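Local coordinates for Maltose/maltodextrin transport permease homologue (Bdellovibrio bacteriovorus HD100, PDB 6FFL), which binds maltotriose through the solute-binding MalE domain described here, which the full-length protein carries fused to MalF, the membrane subunit of a probable maltose/maltodextrin ABC transporter, at residues 186-191 / 373-378; 192-197 / 367-372; 260-265 / 335-340; 171-176 / 254-259. All blocks are in the same frame, centred on the assembly; numbering follows the deposited sequence. Where two conformers were deposited one is given.

Overall arrangement
All four contacts are partly buried. Interactions 1 and 2 lie side by side on helix 368-384: its first turns pack on helix 191-205 in interaction 2, without a hydrogen bond between them, whereas the following turn in interaction 1 grips a loop through a glutamine amide. Interactions 3 and 4 share the connection between strands 248-251 and 266-274, and the backbones of Lys261 and Ile256 link them. Interaction 4 mixes apolar contacts with one threonine bond; interaction 3, nearest the centre of the chain, is polar and water-bridged. Interactions 2 and 4 touch where helix 191-205 meets helix 170-173, through Thr196 and Phe174.

Interaction 1 of 4, residues 186-191 / 373-378; sequences PNLNTT and EQAQIT
Gln376, on helix 368-384, holds the backbone of loop 186-191 with both polar atoms of its side-chain amide. Its OE1 accepts from Leu188 N at 2.7 Å in a fairly straight bond, 162° at the hydrogen. NE2 of Gln376 donates to Pro186 O at 2.9 Å, reaching it from above the carbonyl plane, and also bonds to Glu380 OE2 one turn further along the helix. CG of Gln376 is anti to the backbone N, and a bend at chi2 (67°) then turns CD toward the loop.

Van der Waals contacts surround this amide. CD1 of Leu188 meets Ala375 CB at 3.9 Å and comes close to Ala375 O, which also accepts from Ser353 OG. Pro186 CB lies 3.6 Å from Gln376 OE1, and the proline also packs on Ala379 and Ile383 of the same helix.

On the more exposed side, Asn189 lays its CB 3.8 Å from Gln376 CB, and its OD1 comes within 3.1 Å of Glu373 CG. The Asn189 amide and the Glu373 carboxylate are turned nearly perpendicular, at 88°.

With an acceptor facing Leu188 N and a donor facing Pro186 O, the pattern fixes which end of the Gln376 amide is oxygen, and one side chain pairs with a peptide N-H and a peptide C=O of a loop without regular structure.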
loop_
_atom_site.group_PDB
_atom_site.type_symbol
_atom_site.label_atom_id
_atom_site.label_comp_id
_atom_site.label_asym_id
_atom_site.label_seq_id
_atom_site.Cartn_x
_atom_site.Cartn_y
_atom_site.Cartn_z
ATOM N N PRO A 186 -5.501 -10.844 16.803
ATOM C CA PRO A 186 -6.523 -10.055 16.106
ATOM C C PRO A 186 -7.479 -9.413 17.096
ATOM O O PRO A 186 -7.797 -9.985 18.142
ATOM C CB PRO A 186 -7.246 -11.092 15.235
ATOM C CG PRO A 186 -6.260 -12.208 15.073
ATOM C CD PRO A 186 -5.502 -12.252 16.382
ATOM N N ASN A 187 -7.927 -8.205 16.760
ATOM C CA ASN A 187 -8.896 -7.463 17.554
ATOM C C ASN A 187 -9.978 -6.969 16.601
ATOM O O ASN A 187 -10.093 -5.770 16.348
ATOM C CB ASN A 187 -8.229 -6.299 18.295
ATOM C CG ASN A 187 -9.111 -5.712 19.380
ATOM O OD1 ASN A 187 -9.836 -6.428 20.065
ATOM N ND2 ASN A 187 -9.054 -4.398 19.537
ATOM N N LEU A 188 -10.772 -7.906 16.077
ATOM C CA LEU A 188 -11.751 -7.592 15.045
ATOM C C LEU A 188 -13.191 -7.610 15.531
ATOM O O LEU A 188 -14.043 -6.971 14.901
ATOM C CB LEU A 188 -11.614 -8.573 13.869
ATOM C CG LEU A 188 -10.191 -8.759 13.326
ATOM C CD1 LEU A 188 -10.184 -9.772 12.180
ATOM C CD2 LEU A 188 -9.630 -7.399 12.887
ATOM N N ASN A 189 -13.495 -8.322 16.620
ATOM C CA ASN A 189 -14.874 -8.371 17.126
ATOM C C ASN A 189 -15.126 -7.147 18.008
ATOM O O ASN A 189 -15.298 -7.228 19.228
ATOM C CB ASN A 189 -15.131 -9.667 17.887
ATOM C CG ASN A 189 -16.594 -9.803 18.298
ATOM O OD1 ASN A 189 -17.464 -9.127 17.746
ATOM N ND2 ASN A 189 -16.868 -10.660 19.280
ATOM N N THR A 190 -15.150 -5.987 17.359
ATOM C CA THR A 190 -15.150 -4.707 18.046
ATOM C C THR A 190 -16.238 -3.813 17.483
ATOM O O THR A 190 -16.667 -3.965 16.336
ATOM C CB THR A 190 -13.805 -3.985 17.899
ATOM O OG1 THR A 190 -13.584 -3.665 16.510
ATOM C CG2 THR A 190 -12.673 -4.870 18.410
ATOM N N THR A 191 -16.678 -2.864 18.312
ATOM C CA THR A 191 -17.564 -1.824 17.806
ATOM C C THR A 191 -16.888 -1.057 16.678
ATOM O O THR A 191 -17.533 -0.687 15.688
ATOM C CB THR A 191 -17.969 -0.878 18.940
ATOM O OG1 THR A 191 -18.696 -1.610 19.930
ATOM C CG2 THR A 191 -18.842 0.239 18.413
ATOM N N GLU A 373 -17.847 -10.254 14.189
ATOM C CA GLU A 373 -17.692 -11.444 15.019
ATOM C C GLU A 373 -17.026 -12.564 14.235
ATOM O O GLU A 373 -16.098 -13.216 14.728
ATOM C CB GLU A 373 -19.056 -11.906 15.554
ATOM C CG GLU A 373 -19.728 -10.935 16.531
ATOM C CD GLU A 373 -21.241 -11.139 16.665
ATOM O OE1 GLU A 373 -21.863 -10.397 17.459
ATOM O OE2 GLU A 373 -21.810 -12.025 15.985
ATOM N N GLN A 374 -17.484 -12.808 13.006
ATOM C CA GLN A 374 -16.925 -13.902 12.217
ATOM C C GLN A 374 -15.556 -13.567 11.636
ATOM O O GLN A 374 -14.786 -14.487 11.335
ATOM C CB GLN A 374 -17.902 -14.293 11.103
ATOM C CG GLN A 374 -19.047 -15.157 11.626
ATOM C CD GLN A 374 -20.292 -15.108 10.756
ATOM O OE1 GLN A 374 -20.237 -15.343 9.548
ATOM N NE2 GLN A 374 -21.425 -14.809 11.375
ATOM N N ALA A 375 -15.235 -12.280 11.471
ATOM C CA ALA A 375 -13.868 -11.909 11.115
ATOM C C ALA A 375 -12.894 -12.346 12.203
ATOM O O ALA A 375 -11.836 -12.919 11.911
ATOM C CB ALA A 375 -13.762 -10.401 10.873
ATOM N N GLN A 376 -13.249 -12.115 13.465
ATOM C CA GLN A 376 -12.388 -12.542 14.564
ATOM C C GLN A 376 -12.254 -14.062 14.603
ATOM O O GLN A 376 -11.141 -14.596 14.730
ATOM C CB GLN A 376 -12.937 -12.021 15.893
ATOM C CG GLN A 376 -12.072 -12.348 17.121
ATOM C CD GLN A 376 -10.733 -11.634 17.105
ATOM O OE1 GLN A 376 -10.571 -10.624 16.432
ATOM N NE2 GLN A 376 -9.766 -12.155 17.856
ATOM N N ILE A 377 -13.379 -14.777 14.499
ATOM C CA ILE A 377 -13.332 -16.234 14.608
ATOM C C ILE A 377 -12.494 -16.822 13.483
ATOM O O ILE A 377 -11.644 -17.691 13.714
ATOM C CB ILE A 377 -14.754 -16.835 14.625
ATOM C CG1 ILE A 377 -15.493 -16.439 15.907
ATOM C CG2 ILE A 377 -14.690 -18.375 14.494
ATOM C CD1 ILE A 377 -17.014 -16.537 15.789
ATOM N N THR A 378 -12.712 -16.345 12.255
ATOM C CA THR A 378 -11.994 -16.876 11.100
ATOM C C THR A 378 -10.506 -16.557 11.174
ATOM O O THR A 378 -9.667 -17.403 10.836
ATOM C CB THR A 378 -12.618 -16.323 9.815
ATOM O OG1 THR A 378 -13.943 -16.851 9.675
ATOM C CG2 THR A 378 -11.795 -16.702 8.598
#

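Interaction 2 of 4, residues 192-197 / 367-372; sequences ALKDTF and QPQAAA
Phe197 meets the first turn of helix 368-384 with its CB and one side of its ring. Its CB touches Pro368 CB at 3.9 Å, and Pro368 O lies at the ring edge, in plane, 3.7 Å from CD2 of Phe197. Beside it, CE2 of Phe197 approaches Ala371 CB at 3.7 Å from an oblique direction. One turn earlier on helix 191-205, CD2 of Leu193 rests against Ala372 CB at 4.0 Å. Lys194 completes this shell with its aliphatic part: CG anti to the backbone N (chi1 177°) runs over the backbone N of Gln369, and Lys194 CD lies 3.9 Å from Gln369 CB, the two side chains side by side and pointing the same way.

Further out, the lysine chain bends at chi3 and chi4, and NZ of Lys194 forms a salt bridge with Asp195 OD1 at 3.2 Å, on its own helix. The Phe197 ring has Leu193 O over one face, offset toward the rim. Tyr358, from helix 346-362, stacks with this ring and its OH donates to Phe197 O, while Leu354 of the same helix packs on Leu193.

The short axes approach to 8.5 Å at 133° between their directions, a close spacing to which the small Ala371 and Ala372 are suited. It is mostly apolar helix-helix packing, with no hydrogen bond between the two segments, consistent with the C-terminal helical region of maltose-binding proteins, which packs on the second lobe.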
loop_
_atom_site.group_PDB
_atom_site.type_symbol
_atom_site.label_atom_id
_atom_site.label_comp_id
_atom_site.label_asym_id
_atom_site.label_seq_id
_atom_site.Cartn_x
_atom_site.Cartn_y
_atom_site.Cartn_z
ATOM N N ALA A 192 -15.578 -0.841 16.798
ATOM C CA ALA A 192 -14.848 -0.070 15.794
ATOM C C ALA A 192 -14.968 -0.704 14.411
ATOM O O ALA A 192 -15.224 -0.010 13.420
ATOM C CB ALA A 192 -13.380 0.056 16.201
ATOM N N LEU A 193 -14.783 -2.023 14.318
ATOM C CA LEU A 193 -14.907 -2.643 13.000
ATOM C C LEU A 193 -16.352 -2.623 12.512
ATOM O O LEU A 193 -16.607 -2.350 11.332
ATOM C CB LEU A 193 -14.361 -4.074 13.017
ATOM C CG LEU A 193 -14.375 -4.741 11.639
ATOM C CD1 LEU A 193 -13.522 -3.965 10.606
ATOM C CD2 LEU A 193 -13.934 -6.209 11.735
ATOM N N LYS A 194 -17.316 -2.914 13.394
ATOM C CA LYS A 194 -18.718 -2.811 12.995
ATOM C C LYS A 194 -19.027 -1.411 12.473
ATOM O O LYS A 194 -19.661 -1.252 11.420
ATOM C CB LYS A 194 -19.629 -3.161 14.173
ATOM C CG LYS A 194 -21.123 -3.021 13.871
ATOM C CD LYS A 194 -21.932 -3.030 15.156
ATOM C CE LYS A 194 -21.547 -1.859 16.050
ATOM N NZ LYS A 194 -22.554 -0.765 16.002
ATOM N N ASP A 195 -18.552 -0.382 13.186
ATOM C CA ASP A 195 -18.827 1.001 12.797
ATOM C C ASP A 195 -18.157 1.344 11.467
ATOM O O ASP A 195 -18.709 2.112 10.663
ATOM C CB ASP A 195 -18.350 1.964 13.891
ATOM C CG ASP A 195 -19.290 2.016 15.097
ATOM O OD1 ASP A 195 -20.409 1.462 15.040
ATOM O OD2 ASP A 195 -18.898 2.626 16.113
ATOM N N THR A 196 -16.963 0.796 11.228
ATOM C CA THR A 196 -16.285 0.985 9.947
ATOM C C THR A 196 -17.089 0.373 8.808
ATOM O O THR A 196 -17.292 1.000 7.760
ATOM C CB THR A 196 -14.886 0.355 10.001
ATOM O OG1 THR A 196 -14.092 1.039 10.981
ATOM C CG2 THR A 196 -14.197 0.471 8.654
ATOM N N PHE A 197 -17.520 -0.878 8.987
ATOM C CA PHE A 197 -18.412 -1.512 8.026
ATOM C C PHE A 197 -19.635 -0.648 7.761
ATOM O O PHE A 197 -20.043 -0.469 6.605
ATOM C CB PHE A 197 -18.863 -2.882 8.539
ATOM C CG PHE A 197 -17.798 -3.941 8.499
ATOM C CD1 PHE A 197 -16.609 -3.743 7.811
ATOM C CD2 PHE A 197 -17.984 -5.140 9.177
ATOM C CE1 PHE A 197 -15.640 -4.737 7.769
ATOM C CE2 PHE A 197 -17.011 -6.138 9.152
ATOM C CZ PHE A 197 -15.831 -5.926 8.445
ATOM N N GLN A 367 -24.931 -9.085 8.221
ATOM C CA GLN A 367 -24.984 -7.799 8.909
ATOM C C GLN A 367 -23.606 -7.417 9.464
ATOM O O GLN A 367 -22.796 -8.284 9.794
ATOM C CB GLN A 367 -26.007 -7.835 10.039
ATOM C CG GLN A 367 -27.435 -7.942 9.508
ATOM C CD GLN A 367 -28.482 -7.658 10.561
ATOM O OE1 GLN A 367 -29.145 -6.621 10.529
ATOM N NE2 GLN A 367 -28.640 -8.580 11.495
ATOM N N PRO A 368 -23.318 -6.114 9.580
ATOM C CA PRO A 368 -21.983 -5.691 10.050
ATOM C C PRO A 368 -21.535 -6.292 11.378
ATOM O O PRO A 368 -20.371 -6.712 11.494
ATOM C CB PRO A 368 -22.131 -4.164 10.138
ATOM C CG PRO A 368 -23.123 -3.834 9.076
ATOM C CD PRO A 368 -24.120 -4.983 9.076
ATOM N N GLN A 369 -22.409 -6.348 12.387
ATOM C CA GLN A 369 -21.984 -6.908 13.669
ATOM C C GLN A 369 -21.598 -8.379 13.534
ATOM O O GLN A 369 -20.554 -8.809 14.044
ATOM C CB GLN A 369 -23.080 -6.739 14.719
ATOM C CG GLN A 369 -22.639 -7.221 16.097
ATOM C CD GLN A 369 -23.645 -6.884 17.177
ATOM O OE1 GLN A 369 -23.966 -5.717 17.395
ATOM N NE2 GLN A 369 -24.150 -7.904 17.854
ATOM N N ALA A 370 -22.431 -9.168 12.848
ATOM C CA ALA A 370 -22.113 -10.579 12.633
ATOM C C ALA A 370 -20.805 -10.735 11.865
ATOM O O ALA A 370 -20.010 -11.642 12.142
ATOM C CB ALA A 370 -23.264 -11.262 11.888
ATOM N N ALA A 371 -20.557 -9.848 10.902
ATOM C CA ALA A 371 -19.328 -9.942 10.115
ATOM C C ALA A 371 -18.085 -9.667 10.959
ATOM O O ALA A 371 -17.050 -10.319 10.772
ATOM C CB ALA A 371 -19.389 -8.973 8.944
ATOM N N ALA A 372 -18.156 -8.691 11.873
ATOM C CA ALA A 372 -17.022 -8.451 12.766
ATOM C C ALA A 372 -16.775 -9.653 13.667
ATOM O O ALA A 372 -15.622 -10.044 13.896
ATOM C CB ALA A 372 -17.271 -7.195 13.606
#

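Interaction 3 of 4, residues 260-265 / 335-340; sequences GKWPSP and MEVGTP
Ser264 and Pro265 meet Val337 to Thr339 where a parallel strand pair begins, strand 266-274 beside strand 339-340; the chain at 260-265 leads there from the four-stranded sheet, in keeping with an interlobe crossing of the periplasmic binding protein fold. The pairing bond runs from Thr339 N to Pro265 O at 2.9 Å, nearly along the C=O axis, and Thr339 continues the ladder with a backbone bond to Val267.

Just before it, Ser264 OG donates to Val337 O at 2.7 Å, in the carbonyl plane and on a lone pair. The hydroxyl is anti to the backbone N (chi1 -172°), which carries it to this acceptor; CG2 of Thr339 lies against the serine hydroxyl, 3.1 Å from Ser264 OG. Val337 is the third residue of a type I turn, Met335 to Gly338, that starts on the last residue of helix 328-335 and is closed by Gly338 N to Met335 O. Beside this, CD of Pro265 packs on Gly338 CA at 3.7 Å.

Two waters extend the seam. Water 1 donates to Trp262 O at 2.8 Å and weakly to Val337 O. Water 2 donates to Ser264 O at 2.7 Å and is hydrogen-bonded to Thr339 OG1 at 2.8 Å. The apolar part is slight, Trp262 CB against Val337 CG2; the indole makes a cation-pi contact with Arg252, which also salt-bridges Glu336.

Backbone carbonyls are thus the main acceptors here, met by a peptide N-H, a serine hydroxyl and bridging water, so directional polar bonds set the alignment more than side-chain packing does.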
loop_
_atom_site.group_PDB
_atom_site.type_symbol
_atom_site.label_atom_id
_atom_site.label_comp_id
_atom_site.label_asym_id
_atom_site.label_seq_id
_atom_site.Cartn_x
_atom_site.Cartn_y
_atom_site.Cartn_z
ATOM N N GLY A 260 -14.058 12.571 16.520
ATOM C CA GLY A 260 -12.937 13.476 16.631
ATOM C C GLY A 260 -11.599 12.870 16.292
ATOM O O GLY A 260 -10.568 13.468 16.611
ATOM N N LYS A 261 -11.576 11.705 15.647
ATOM C CA LYS A 261 -10.337 10.991 15.376
ATOM C C LYS A 261 -10.035 10.979 13.888
ATOM O O LYS A 261 -10.924 10.758 13.062
ATOM C CB LYS A 261 -10.390 9.547 15.892
ATOM C CG LYS A 261 -10.908 9.398 17.317
ATOM C CD LYS A 261 -9.987 10.051 18.326
ATOM C CE LYS A 261 -10.605 10.039 19.737
ATOM N NZ LYS A 261 -11.366 11.293 20.106
ATOM N N TRP A 262 -8.771 11.194 13.563
ATOM C CA TRP A 262 -8.290 11.044 12.199
ATOM C C TRP A 262 -8.159 9.570 11.850
ATOM O O TRP A 262 -7.514 8.817 12.595
ATOM C CB TRP A 262 -6.923 11.706 12.044
ATOM C CG TRP A 262 -6.935 13.185 12.187
ATOM C CD1 TRP A 262 -6.549 13.914 13.274
ATOM C CD2 TRP A 262 -7.360 14.124 11.204
ATOM N NE1 TRP A 262 -6.711 15.260 13.024
ATOM C CE2 TRP A 262 -7.208 15.413 11.758
ATOM C CE3 TRP A 262 -7.852 14.001 9.900
ATOM C CZ2 TRP A 262 -7.523 16.573 11.053
ATOM C CZ3 TRP A 262 -8.173 15.154 9.201
ATOM C CH2 TRP A 262 -8.010 16.422 9.780
ATOM N N PRO A 263 -8.728 9.123 10.736
ATOM C CA PRO A 263 -8.382 7.800 10.214
ATOM C C PRO A 263 -6.872 7.678 10.070
ATOM O O PRO A 263 -6.180 8.622 9.676
ATOM C CB PRO A 263 -9.101 7.753 8.862
ATOM C CG PRO A 263 -10.320 8.640 9.100
ATOM C CD PRO A 263 -9.796 9.767 9.960
ATOM N N SER A 264 -6.359 6.513 10.432
ATOM C CA SER A 264 -4.923 6.337 10.584
ATOM C C SER A 264 -4.395 5.455 9.463
ATOM O O SER A 264 -4.578 4.229 9.502
ATOM C CB SER A 264 -4.621 5.713 11.955
ATOM O OG SER A 264 -3.230 5.703 12.205
ATOM N N PRO A 265 -3.744 6.016 8.448
ATOM C CA PRO A 265 -3.185 5.177 7.381
ATOM C C PRO A 265 -2.073 4.299 7.925
ATOM O O PRO A 265 -1.404 4.645 8.899
ATOM C CB PRO A 265 -2.640 6.199 6.374
ATOM C CG PRO A 265 -2.351 7.403 7.183
ATOM C CD PRO A 265 -3.351 7.431 8.314
ATOM N N MET A 335 1.240 11.240 7.191
ATOM C CA MET A 335 1.870 10.121 7.878
ATOM C C MET A 335 1.955 10.332 9.384
ATOM O O MET A 335 2.070 9.351 10.133
ATOM C CB MET A 335 3.263 9.882 7.292
ATOM C CG MET A 335 3.247 9.265 5.883
ATOM S SD MET A 335 4.897 8.840 5.278
ATOM C CE MET A 335 5.556 10.470 4.892
ATOM N N GLU A 336 1.888 11.583 9.839
ATOM C CA GLU A 336 2.017 11.900 11.256
ATOM C C GLU A 336 0.915 11.251 12.087
ATOM O O GLU A 336 1.132 10.907 13.254
ATOM C CB GLU A 336 2.004 13.422 11.412
ATOM C CG GLU A 336 1.724 13.978 12.785
ATOM C CD GLU A 336 1.577 15.494 12.747
ATOM O OE1 GLU A 336 2.448 16.156 12.136
ATOM O OE2 GLU A 336 0.589 16.018 13.311
ATOM N N VAL A 337 -0.275 11.074 11.520
ATOM C CA VAL A 337 -1.345 10.405 12.248
ATOM C C VAL A 337 -1.500 8.952 11.817
ATOM O O VAL A 337 -2.506 8.319 12.142
ATOM C CB VAL A 337 -2.681 11.161 12.127
ATOM C CG1 VAL A 337 -2.576 12.533 12.802
ATOM C CG2 VAL A 337 -3.101 11.312 10.676
ATOM N N GLY A 338 -0.522 8.406 11.099
ATOM C CA GLY A 338 -0.558 7.016 10.700
ATOM C C GLY A 338 -0.011 6.108 11.790
ATOM O O GLY A 338 0.430 6.550 12.852
ATOM N N THR A 339 -0.067 4.804 11.522
ATOM C CA THR A 339 0.599 3.849 12.394
ATOM C C THR A 339 1.421 2.894 11.539
ATOM O O THR A 339 1.100 2.672 10.369
ATOM C CB THR A 339 -0.393 3.045 13.260
ATOM O OG1 THR A 339 -1.120 2.127 12.447
ATOM C CG2 THR A 339 -1.377 3.960 13.989
ATOM N N PRO A 340 2.491 2.321 12.091
ATOM C CA PRO A 340 3.389 1.501 11.264
ATOM C C PRO A 340 2.710 0.227 10.788
ATOM O O PRO A 340 1.961 -0.413 11.529
ATOM C CB PRO A 340 4.559 1.180 12.208
ATOM C CG PRO A 340 4.458 2.180 13.307
ATOM C CD PRO A 340 3.008 2.504 13.458
HETATM O O HOH W 1 -5.102 9.128 14.013
HETATM O O HOH W 2 -3.687 2.434 11.362
#

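Interaction 4 of 4, residues 171-176 / 254-259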
loop_
_atom_site.group_PDB
_atom_site.type_symbol
_atom_site.label_atom_id
_atom_site.label_comp_id
_atom_site.label_asym_id
_atom_site.label_seq_id
_atom_site.Cartn_x
_atom_site.Cartn_y
_atom_site.Cartn_z
ATOM N N ILE A 171 -10.755 2.081 11.073
ATOM C CA ILE A 171 -11.003 1.237 12.241
ATOM C C ILE A 171 -10.568 1.947 13.522
ATOM O O ILE A 171 -11.405 2.103 14.422
ATOM C CB ILE A 171 -10.339 -0.140 12.081
ATOM C CG1 ILE A 171 -10.937 -0.856 10.868
ATOM C CG2 ILE A 171 -10.542 -0.959 13.354
ATOM C CD1 ILE A 171 -10.162 -2.127 10.433
ATOM N N PRO A 172 -9.312 2.403 13.669
ATOM C CA PRO A 172 -8.935 3.077 14.919
ATOM C C PRO A 172 -9.647 4.401 15.137
ATOM O O PRO A 172 -9.755 4.835 16.289
ATOM C CB PRO A 172 -7.419 3.282 14.771
ATOM C CG PRO A 172 -7.159 3.245 13.294
ATOM C CD PRO A 172 -8.153 2.255 12.763
ATOM N N ALA A 173 -10.136 5.057 14.079
ATOM C CA ALA A 173 -10.893 6.289 14.285
ATOM C C ALA A 173 -12.245 6.016 14.931
ATOM O O ALA A 173 -12.832 6.923 15.538
ATOM C CB ALA A 173 -11.076 7.031 12.952
ATOM N N PHE A 174 -12.749 4.788 14.823
ATOM C CA PHE A 174 -13.988 4.399 15.478
ATOM C C PHE A 174 -13.747 3.673 16.791
ATOM O O PHE A 174 -14.710 3.254 17.433
ATOM C CB PHE A 174 -14.836 3.523 14.545
ATOM C CG PHE A 174 -15.528 4.297 13.452
ATOM C CD1 PHE A 174 -16.594 5.135 13.748
ATOM C CD2 PHE A 174 -15.118 4.183 12.136
ATOM C CE1 PHE A 174 -17.233 5.845 12.748
ATOM C CE2 PHE A 174 -15.743 4.896 11.127
ATOM C CZ PHE A 174 -16.811 5.723 11.435
ATOM N N GLY A 175 -12.493 3.522 17.209
ATOM C CA GLY A 175 -12.187 2.814 18.436
ATOM C C GLY A 175 -10.899 2.014 18.364
ATOM O O GLY A 175 -9.838 2.548 18.038
ATOM N N GLU A 176 -10.981 0.723 18.656
ATOM C CA GLU A 176 -9.783 -0.076 18.846
ATOM C C GLU A 176 -9.073 -0.356 17.521
ATOM O O GLU A 176 -9.707 -0.524 16.474
ATOM C CB GLU A 176 -10.143 -1.396 19.525
ATOM C CG GLU A 176 -10.716 -1.261 20.924
ATOM C CD GLU A 176 -11.613 -2.423 21.295
ATOM O OE1 GLU A 176 -12.834 -2.363 21.000
ATOM O OE2 GLU A 176 -11.092 -3.402 21.877
ATOM N N PRO A 254 -10.424 12.491 5.915
ATOM C CA PRO A 254 -11.009 13.436 6.877
ATOM C C PRO A 254 -11.334 12.799 8.226
ATOM O O PRO A 254 -11.715 11.626 8.321
ATOM C CB PRO A 254 -12.279 13.916 6.167
ATOM C CG PRO A 254 -11.942 13.821 4.723
ATOM C CD PRO A 254 -11.083 12.567 4.597
ATOM N N MET A 255 -11.188 13.608 9.270
ATOM C CA MET A 255 -11.506 13.188 10.630
ATOM C C MET A 255 -12.966 12.756 10.735
ATOM O O MET A 255 -13.864 13.371 10.156
ATOM C CB MET A 255 -11.211 14.349 11.584
ATOM C CG MET A 255 -11.759 14.238 13.001
ATOM S SD MET A 255 -11.536 15.792 13.928
ATOM C CE MET A 255 -9.759 15.791 14.106
ATOM N N ILE A 256 -13.207 11.671 11.467
ATOM C CA ILE A 256 -14.585 11.239 11.677
ATOM C C ILE A 256 -15.272 12.205 12.629
ATOM O O ILE A 256 -14.851 12.368 13.779
ATOM C CB ILE A 256 -14.630 9.804 12.213
ATOM C CG1 ILE A 256 -13.881 8.887 11.242
ATOM C CG2 ILE A 256 -16.076 9.377 12.518
ATOM C CD1 ILE A 256 -14.508 8.875 9.845
ATOM N N SER A 257 -16.346 12.850 12.151
ATOM C CA SER A 257 -16.994 13.893 12.945
ATOM C C SER A 257 -17.485 13.366 14.290
ATOM O O SER A 257 -17.368 14.053 15.311
ATOM C CB SER A 257 -18.164 14.493 12.165
ATOM O OG SER A 257 -17.684 15.367 11.160
ATOM N N GLU A 258 -18.034 12.149 14.311
ATOM C CA GLU A 258 -18.637 11.604 15.525
ATOM C C GLU A 258 -17.618 11.282 16.610
ATOM O O GLU A 258 -17.981 11.230 17.794
ATOM C CB GLU A 258 -19.428 10.331 15.186
ATOM C CG GLU A 258 -20.780 10.578 14.518
ATOM C CD GLU A 258 -20.694 10.935 13.025
ATOM O OE1 GLU A 258 -19.609 10.813 12.404
ATOM O OE2 GLU A 258 -21.746 11.323 12.466
ATOM N N THR A 259 -16.357 11.054 16.243
ATOM C CA THR A 259 -15.357 10.604 17.202
ATOM C C THR A 259 -14.217 11.587 17.403
ATOM O O THR A 259 -13.487 11.463 18.392
ATOM C CB THR A 259 -14.760 9.252 16.763
ATOM O OG1 THR A 259 -13.843 9.467 15.681
ATOM C CG2 THR A 259 -15.873 8.289 16.291
#
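Ile256 fits its two branches against two neighbouring residues of segment 171-176, and this is the close-packed part of the contact. CG1 of Ile256 touches Ala173 CB at 3.8 Å, while CG2 of Ile256 reaches the ring of Phe174 at CE1, 3.7 Å away and oblique to the ring; the two side chains cross at about a right angle. Next to them Thr259 OG1 donates to Ala173 O at 2.7 Å, a little tilted from the carbonyl plane. A chi1 of 76° sets OG1 in the cleft flanked by both backbone branches. A backbone bond from Thr259 N to Ile256 O, 3.2 Å long, holds both contact residues in one turn.

The looser side is the pair Phe174 CD1 and Thr259 CG2, 4.1 Å apart, both residues being partly exposed. Besides this contact, Phe174 packs on Asp195 and Thr196 of helix 191-205.

Gly175, with positive phi, is where the chain leaves the short, weakly bonded helix around 170-173, and a carbonyl near that end is taken up by a threonine from the loop joining strands 248-251 and 266-274.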